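Local coordinates for protein 5-carboxymethyl-2-hydroxymuconate semialdehyde dehydrogenase (PDB 2D4E) that probably oxidises 5-carboxymethyl-2-hydroxymuconate semialdehyde to the corresponding carboxylic acid with NAD as the electron acceptor, as a member of the aldehyde dehydrogenase family, at residues K255-N260 against K266-E271; E327-I332 against L370-E375. All coordinates share one frame; numbering follows the deposited sequence.

Interaction 1. Residues K255-N260 against K266-E271; sequences KIVMRN and KRLSPE. With NAD (nicotinamide-adenine-dinucleotide), chain K.
In L268 the first torsion of 177° sets CG opposite the backbone N, and the second (57°, measured to CD1) leaves CD2 roughly anti to CA, extended towards the helix, where it meets V257 and M258. V257 turns its branches to two different jobs: CG1, opposite its own N (chi1 168°), faces L268, while CG2, opposite the carbonyl carbon, is left for the cofactor. Single methyl and methylene contacts carry the helix-strand pair. L268 CD2 stands 4.2 Å from M258 CB and 4.4 Å from V257 CG1, so one leucine branch rests against two consecutive residues of the helix, touching M258 at the root of its side chain. No hydrogen bond crosses here, and the contact is a small apolar one in buried surroundings. L268 and V257 both also lean on L247 of strand 244-248, which draws the three elements together.

The dinucleotide reaches both segments at its two ends. At the adenine, V257 CG2 lies 3.9 Å from C2A and I256 CG2 lies 3.4 Å from N6A. At the nicotinamide, E271 CB comes within 3.2 Å of N7N of the carboxamide. The E271 carboxylate is engaged separately, OE1 by a salt bridge to R182 and a bond to T248, and OE2 by W181, which should limit its rotation. Strand 244-248, helix 251-261 and strand 267-271 form a beta-alpha-beta crossover at the border of the five-stranded parallel sheet, part of the Rossmann-like NAD-binding domain of aldehyde dehydrogenases.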
loop_
_atom_site.group_PDB
_atom_site.type_symbol
_atom_site.label_atom_id
_atom_site.label_comp_id
_atom_site.label_asym_id
_atom_site.label_seq_id
_atom_site.Cartn_x
_atom_site.Cartn_y
_atom_site.Cartn_z
ATOM N N LYS C 255 26.296 -18.739 -7.193
ATOM C CA LYS C 255 25.986 -20.081 -7.676
ATOM C C LYS C 255 26.412 -21.160 -6.683
ATOM O O LYS C 255 25.660 -22.101 -6.400
ATOM C CB LYS C 255 26.673 -20.334 -9.018
ATOM C CG LYS C 255 26.088 -19.548 -10.174
ATOM C CD LYS C 255 26.818 -19.856 -11.469
ATOM C CE LYS C 255 26.348 -18.948 -12.599
ATOM N NZ LYS C 255 27.178 -19.131 -13.826
ATOM N N ILE C 256 27.629 -21.019 -6.165
ATOM C CA ILE C 256 28.166 -21.974 -5.211
ATOM C C ILE C 256 27.337 -21.971 -3.930
ATOM O O ILE C 256 27.005 -23.028 -3.387
ATOM C CB ILE C 256 29.644 -21.638 -4.898
ATOM C CG1 ILE C 256 30.506 -21.959 -6.125
ATOM C CG2 ILE C 256 30.124 -22.407 -3.666
ATOM C CD1 ILE C 256 31.904 -21.387 -6.073
ATOM N N VAL C 257 26.981 -20.782 -3.461
ATOM C CA VAL C 257 26.199 -20.667 -2.241
ATOM C C VAL C 257 24.786 -21.207 -2.398
ATOM O O VAL C 257 24.282 -21.903 -1.517
ATOM C CB VAL C 257 26.147 -19.206 -1.751
ATOM C CG1 VAL C 257 25.099 -19.051 -0.653
ATOM C CG2 VAL C 257 27.507 -18.811 -1.218
ATOM N N MET C 258 24.148 -20.901 -3.521
ATOM C CA MET C 258 22.792 -21.381 -3.749
ATOM C C MET C 258 22.772 -22.902 -3.812
ATOM O O MET C 258 21.887 -23.546 -3.251
ATOM C CB MET C 258 22.228 -20.797 -5.050
ATOM C CG MET C 258 20.778 -21.169 -5.305
ATOM S SD MET C 258 20.066 -20.336 -6.737
ATOM C CE MET C 258 18.513 -21.233 -6.914
ATOM N N ARG C 259 23.761 -23.470 -4.496
ATOM C CA ARG C 259 23.860 -24.920 -4.638
ATOM C C ARG C 259 23.964 -25.586 -3.270
ATOM O O ARG C 259 23.300 -26.586 -3.002
ATOM C CB ARG C 259 25.085 -25.271 -5.488
ATOM C CG ARG C 259 25.141 -26.715 -5.966
ATOM C CD ARG C 259 26.306 -26.929 -6.935
ATOM N NE ARG C 259 26.181 -26.102 -8.135
ATOM C CZ ARG C 259 27.057 -25.169 -8.511
ATOM N NH1 ARG C 259 28.142 -24.924 -7.784
ATOM N NH2 ARG C 259 26.844 -24.475 -9.622
ATOM N N ASN C 260 24.797 -25.011 -2.409
ATOM C CA ASN C 260 25.017 -25.513 -1.060
ATOM C C ASN C 260 23.780 -25.279 -0.186
ATOM O O ASN C 260 23.437 -26.098 0.668
ATOM C CB ASN C 260 26.245 -24.804 -0.465
ATOM C CG ASN C 260 26.590 -25.277 0.942
ATOM O OD1 ASN C 260 27.488 -24.723 1.593
ATOM N ND2 ASN C 260 25.887 -26.298 1.416
ATOM N N LYS C 266 17.278 -23.064 2.000
ATOM C CA LYS C 266 17.445 -21.766 2.630
ATOM C C LYS C 266 16.979 -20.624 1.737
ATOM O O LYS C 266 17.030 -20.719 0.514
ATOM C CB LYS C 266 18.909 -21.555 3.017
ATOM C CG LYS C 266 19.409 -22.554 4.040
ATOM C CD LYS C 266 20.731 -22.127 4.630
ATOM C CE LYS C 266 21.147 -23.044 5.769
ATOM N NZ LYS C 266 22.379 -22.518 6.411
ATOM N N ARG C 267 16.507 -19.552 2.365
ATOM C CA ARG C 267 16.059 -18.367 1.646
ATOM C C ARG C 267 17.304 -17.504 1.440
ATOM O O ARG C 267 18.028 -17.214 2.394
ATOM C CB ARG C 267 15.025 -17.611 2.480
ATOM C CG ARG C 267 14.360 -16.444 1.773
ATOM C CD ARG C 267 13.320 -15.785 2.684
ATOM N NE ARG C 267 12.483 -16.790 3.333
ATOM C CZ ARG C 267 11.558 -16.528 4.250
ATOM N NH1 ARG C 267 11.326 -15.277 4.637
ATOM N NH2 ARG C 267 10.858 -17.522 4.781
ATOM N N LEU C 268 17.543 -17.088 0.200
ATOM C CA LEU C 268 18.721 -16.285 -0.128
ATOM C C LEU C 268 18.387 -14.904 -0.696
ATOM O O LEU C 268 17.441 -14.748 -1.470
ATOM C CB LEU C 268 19.593 -17.068 -1.125
ATOM C CG LEU C 268 20.877 -16.462 -1.709
ATOM C CD1 LEU C 268 21.842 -16.051 -0.599
ATOM C CD2 LEU C 268 21.541 -17.490 -2.618
ATOM N N SER C 269 19.177 -13.908 -0.296
ATOM C CA SER C 269 19.017 -12.531 -0.757
ATOM C C SER C 269 20.369 -12.080 -1.304
ATOM O O SER C 269 21.112 -11.353 -0.640
ATOM C CB SER C 269 18.601 -11.628 0.406
ATOM O OG SER C 269 18.515 -10.281 -0.013
ATOM N N PRO C 270 20.698 -12.495 -2.536
ATOM C CA PRO C 270 21.975 -12.137 -3.151
ATOM C C PRO C 270 22.081 -10.825 -3.915
ATOM O O PRO C 270 21.236 -10.498 -4.744
ATOM C CB PRO C 270 22.254 -13.333 -4.055
ATOM C CG PRO C 270 20.886 -13.626 -4.598
ATOM C CD PRO C 270 19.974 -13.477 -3.370
ATOM N N GLU C 271 23.142 -10.089 -3.613
ATOM C CA GLU C 271 23.479 -8.833 -4.278
ATOM C C GLU C 271 24.828 -9.223 -4.876
ATOM O O GLU C 271 25.843 -9.280 -4.177
ATOM C CB GLU C 271 23.615 -7.705 -3.256
ATOM C CG GLU C 271 22.293 -7.344 -2.581
ATOM C CD GLU C 271 22.454 -6.305 -1.490
ATOM O OE1 GLU C 271 23.554 -6.238 -0.905
ATOM O OE2 GLU C 271 21.480 -5.570 -1.202
HETATM P PA NAD K . 33.462 -13.059 -2.875
HETATM O O1A NAD K . 34.475 -14.089 -3.077
HETATM O O2A NAD K . 32.141 -13.473 -3.377
HETATM O O5B NAD K . 33.250 -12.643 -1.321
HETATM C C5B NAD K . 31.956 -12.412 -0.672
HETATM C C4B NAD K . 31.879 -13.303 0.548
HETATM O O4B NAD K . 31.743 -14.636 0.009
HETATM C C3B NAD K . 33.177 -13.357 1.403
HETATM O O3B NAD K . 32.889 -13.055 2.784
HETATM C C2B NAD K . 33.678 -14.790 1.162
HETATM O O2B NAD K . 34.401 -15.338 2.287
HETATM C C1B NAD K . 32.386 -15.519 0.853
HETATM N N9A NAD K . 32.606 -16.753 0.122
HETATM C C8A NAD K . 33.489 -17.021 -0.908
HETATM N N7A NAD K . 33.429 -18.296 -1.359
HETATM C C5A NAD K . 32.437 -18.858 -0.555
HETATM C C6A NAD K . 31.879 -20.191 -0.509
HETATM N N6A NAD K . 32.279 -21.178 -1.314
HETATM N N1A NAD K . 30.884 -20.411 0.433
HETATM C C2A NAD K . 30.473 -19.378 1.271
HETATM N N3A NAD K . 30.928 -18.133 1.301
HETATM C C4A NAD K . 31.912 -17.923 0.364
HETATM O O3 NAD K . 33.966 -11.793 -3.553
HETATM P PN NAD K . 34.386 -10.312 -3.172
HETATM O O1N NAD K . 35.739 -10.128 -3.737
HETATM O O2N NAD K . 34.256 -10.130 -1.716
HETATM O O5D NAD K . 33.316 -9.682 -4.096
HETATM C C5D NAD K . 33.314 -8.397 -4.670
HETATM C C4D NAD K . 32.046 -8.584 -5.442
HETATM O O4D NAD K . 30.879 -8.237 -4.664
HETATM C C3D NAD K . 31.959 -7.896 -6.797
HETATM O O3D NAD K . 31.545 -8.788 -7.851
HETATM C C2D NAD K . 30.966 -6.776 -6.495
HETATM O O2D NAD K . 30.296 -6.348 -7.699
HETATM C C1D NAD K . 30.070 -7.434 -5.469
HETATM N N1N NAD K . 29.315 -6.471 -4.649
HETATM C C2N NAD K . 27.971 -6.415 -4.987
HETATM C C3N NAD K . 27.195 -5.519 -4.268
HETATM C C7N NAD K . 25.711 -5.342 -4.554
HETATM O O7N NAD K . 25.084 -4.542 -3.883
HETATM N N7N NAD K . 25.123 -6.053 -5.532
HETATM C C4N NAD K . 27.773 -4.677 -3.211
HETATM C C5N NAD K . 29.169 -4.847 -2.976
HETATM C C6N NAD K . 29.995 -5.710 -3.644
#

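Interaction 2. Residues E327-I332 against L370-E375; sequences ERARAI and LLVGGE
V372 meets both A329 and R330, and the apolar share of the contact is the simpler. A329 CB lies 4.4 Å from V372 CG1, a loose methyl-to-methyl approach near the C-terminal end of helix 315-331. V372 holds CG1 between its backbone N and carbonyl carbon (chi1 60°), which leaves CG2 opposite the N and available to the arginine. V326, one turn earlier on the helix, touches V372 and L371 as well. Helix 315-331 thus covers the outermost strand of the seven-stranded mixed sheet, consistent with the catalytic domain of aldehyde dehydrogenases.

The second kind of contact pairs an aliphatic group with a charged one: V372 CG2 sits 3.8 Å from R330 NH1, the two side chains crossing at a slant.

Ionic interaction stays within the helix. R330 grips the carboxylate of E327 side-on, NE to OE1 at 3.1 Å and NH2 to OE2 at 3.1 Å. Both oxygens lie almost in the guanidinium plane and are met on their syn sides, but the donors stand out of the carboxylate plane, NE by 32° and NH2 by 24°. Two bonds of this kind restrict rotation of the guanidinium and keep it alongside V372. Between these two segments, helix and edge strand meet only by van der Waals contact; the strand's backbone bonds run to V396 of strand 395-398, and the charge of R330 is probably offset mainly by E327 one turn back on the helix.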
loop_
_atom_site.group_PDB
_atom_site.type_symbol
_atom_site.label_atom_id
_atom_site.label_comp_id
_atom_site.label_asym_id
_atom_site.label_seq_id
_atom_site.Cartn_x
_atom_site.Cartn_y
_atom_site.Cartn_z
ATOM N N GLU C 327 41.575 12.569 -20.399
ATOM C CA GLU C 327 42.376 13.594 -19.738
ATOM C C GLU C 327 42.031 13.710 -18.258
ATOM O O GLU C 327 42.906 13.955 -17.432
ATOM C CB GLU C 327 42.210 14.952 -20.432
ATOM C CG GLU C 327 42.832 14.998 -21.827
ATOM C CD GLU C 327 44.238 14.399 -21.864
ATOM O OE1 GLU C 327 45.108 14.867 -21.094
ATOM O OE2 GLU C 327 44.475 13.457 -22.662
ATOM N N ARG C 328 40.760 13.532 -17.916
ATOM C CA ARG C 328 40.366 13.592 -16.515
ATOM C C ARG C 328 40.990 12.405 -15.765
ATOM O O ARG C 328 41.517 12.557 -14.666
ATOM C CB ARG C 328 38.839 13.579 -16.394
ATOM C CG ARG C 328 38.185 14.898 -16.799
ATOM C CD ARG C 328 38.393 15.967 -15.734
ATOM N NE ARG C 328 37.600 15.672 -14.544
ATOM C CZ ARG C 328 36.304 15.954 -14.411
ATOM N NH1 ARG C 328 35.644 16.561 -15.391
ATOM N NH2 ARG C 328 35.658 15.589 -13.311
ATOM N N ALA C 329 40.947 11.224 -16.371
ATOM C CA ALA C 329 41.522 10.030 -15.754
ATOM C C ALA C 329 43.031 10.200 -15.575
ATOM O O ALA C 329 43.611 9.741 -14.584
ATOM C CB ALA C 329 41.237 8.809 -16.618
ATOM N N ARG C 330 43.658 10.860 -16.546
ATOM C CA ARG C 330 45.095 11.101 -16.519
ATOM C C ARG C 330 45.444 12.009 -15.341
ATOM O O ARG C 330 46.480 11.839 -14.698
ATOM C CB ARG C 330 45.542 11.773 -17.825
ATOM C CG ARG C 330 47.025 11.623 -18.128
ATOM C CD ARG C 330 47.477 12.538 -19.266
ATOM N NE ARG C 330 46.810 12.279 -20.542
ATOM C CZ ARG C 330 46.973 11.179 -21.272
ATOM N NH1 ARG C 330 47.781 10.210 -20.858
ATOM N NH2 ARG C 330 46.348 11.060 -22.436
ATOM N N ALA C 331 44.563 12.964 -15.059
ATOM C CA ALA C 331 44.776 13.915 -13.969
ATOM C C ALA C 331 44.486 13.370 -12.567
ATOM O O ALA C 331 44.877 13.984 -11.575
ATOM C CB ALA C 331 43.942 15.170 -14.218
ATOM N N ILE C 332 43.801 12.232 -12.477
ATOM C CA ILE C 332 43.478 11.640 -11.179
ATOM C C ILE C 332 44.733 11.428 -10.320
ATOM O O ILE C 332 45.689 10.791 -10.759
ATOM C CB ILE C 332 42.748 10.280 -11.354
ATOM C CG1 ILE C 332 41.377 10.512 -12.002
ATOM C CG2 ILE C 332 42.599 9.585 -10.010
ATOM C CD1 ILE C 332 40.634 9.250 -12.361
ATOM N N LEU C 370 44.092 0.891 -25.806
ATOM C CA LEU C 370 44.439 1.433 -24.501
ATOM C C LEU C 370 44.809 2.902 -24.660
ATOM O O LEU C 370 45.816 3.226 -25.286
ATOM C CB LEU C 370 45.619 0.660 -23.910
ATOM C CG LEU C 370 46.111 1.175 -22.558
ATOM C CD1 LEU C 370 44.948 1.197 -21.565
ATOM C CD2 LEU C 370 47.240 0.289 -22.059
ATOM N N LEU C 371 43.999 3.787 -24.089
ATOM C CA LEU C 371 44.247 5.224 -24.195
ATOM C C LEU C 371 45.015 5.813 -23.010
ATOM O O LEU C 371 45.653 6.862 -23.134
ATOM C CB LEU C 371 42.920 5.967 -24.365
ATOM C CG LEU C 371 42.020 5.511 -25.521
ATOM C CD1 LEU C 371 40.804 6.414 -25.577
ATOM C CD2 LEU C 371 42.770 5.570 -26.847
ATOM N N VAL C 372 44.955 5.148 -21.862
ATOM C CA VAL C 372 45.665 5.632 -20.684
ATOM C C VAL C 372 45.693 4.570 -19.584
ATOM O O VAL C 372 44.799 3.729 -19.501
ATOM C CB VAL C 372 45.014 6.944 -20.155
ATOM C CG1 VAL C 372 43.563 6.698 -19.770
ATOM C CG2 VAL C 372 45.811 7.492 -18.981
ATOM N N GLY C 373 46.735 4.603 -18.757
ATOM C CA GLY C 373 46.870 3.635 -17.679
ATOM C C GLY C 373 47.273 2.263 -18.189
ATOM O O GLY C 373 48.182 2.142 -19.008
ATOM N N GLY C 374 46.608 1.222 -17.694
ATOM C CA GLY C 374 46.911 -0.127 -18.142
ATOM C C GLY C 374 48.110 -0.788 -17.488
ATOM O O GLY C 374 48.633 -1.775 -18.002
ATOM N N GLU C 375 48.551 -0.257 -16.353
ATOM C CA GLU C 375 49.696 -0.834 -15.652
ATOM C C GLU C 375 49.799 -0.247 -14.246
ATOM O O GLU C 375 49.113 0.720 -13.921
ATOM C CB GLU C 375 50.983 -0.540 -16.429
ATOM C CG GLU C 375 51.345 0.937 -16.478
ATOM C CD GLU C 375 52.566 1.225 -17.339
ATOM O OE1 GLU C 375 53.566 0.479 -17.246
ATOM O OE2 GLU C 375 52.534 2.209 -18.102
#

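Following the chain from the N terminus, the first contact is met at strand 244-248 and helix 251-261, after which the chain turns back within five residues into strand 267-271, so interaction 1 closes a very short loop at the border of the parallel sheet. Interaction 2 opens only after that, as helix 315-331 leads through helix 350-365 to strand 369-372 and closes a loop of 37 intervening residues at the border of the seven-stranded mixed sheet. The two are in series, neither nesting nor crossing. The centres of interactions 1 and 2 lie about 38 Å apart. Each ties a helix to a strand that is outermost within this chain, in a separate sheet, and both adjoin the second subunit.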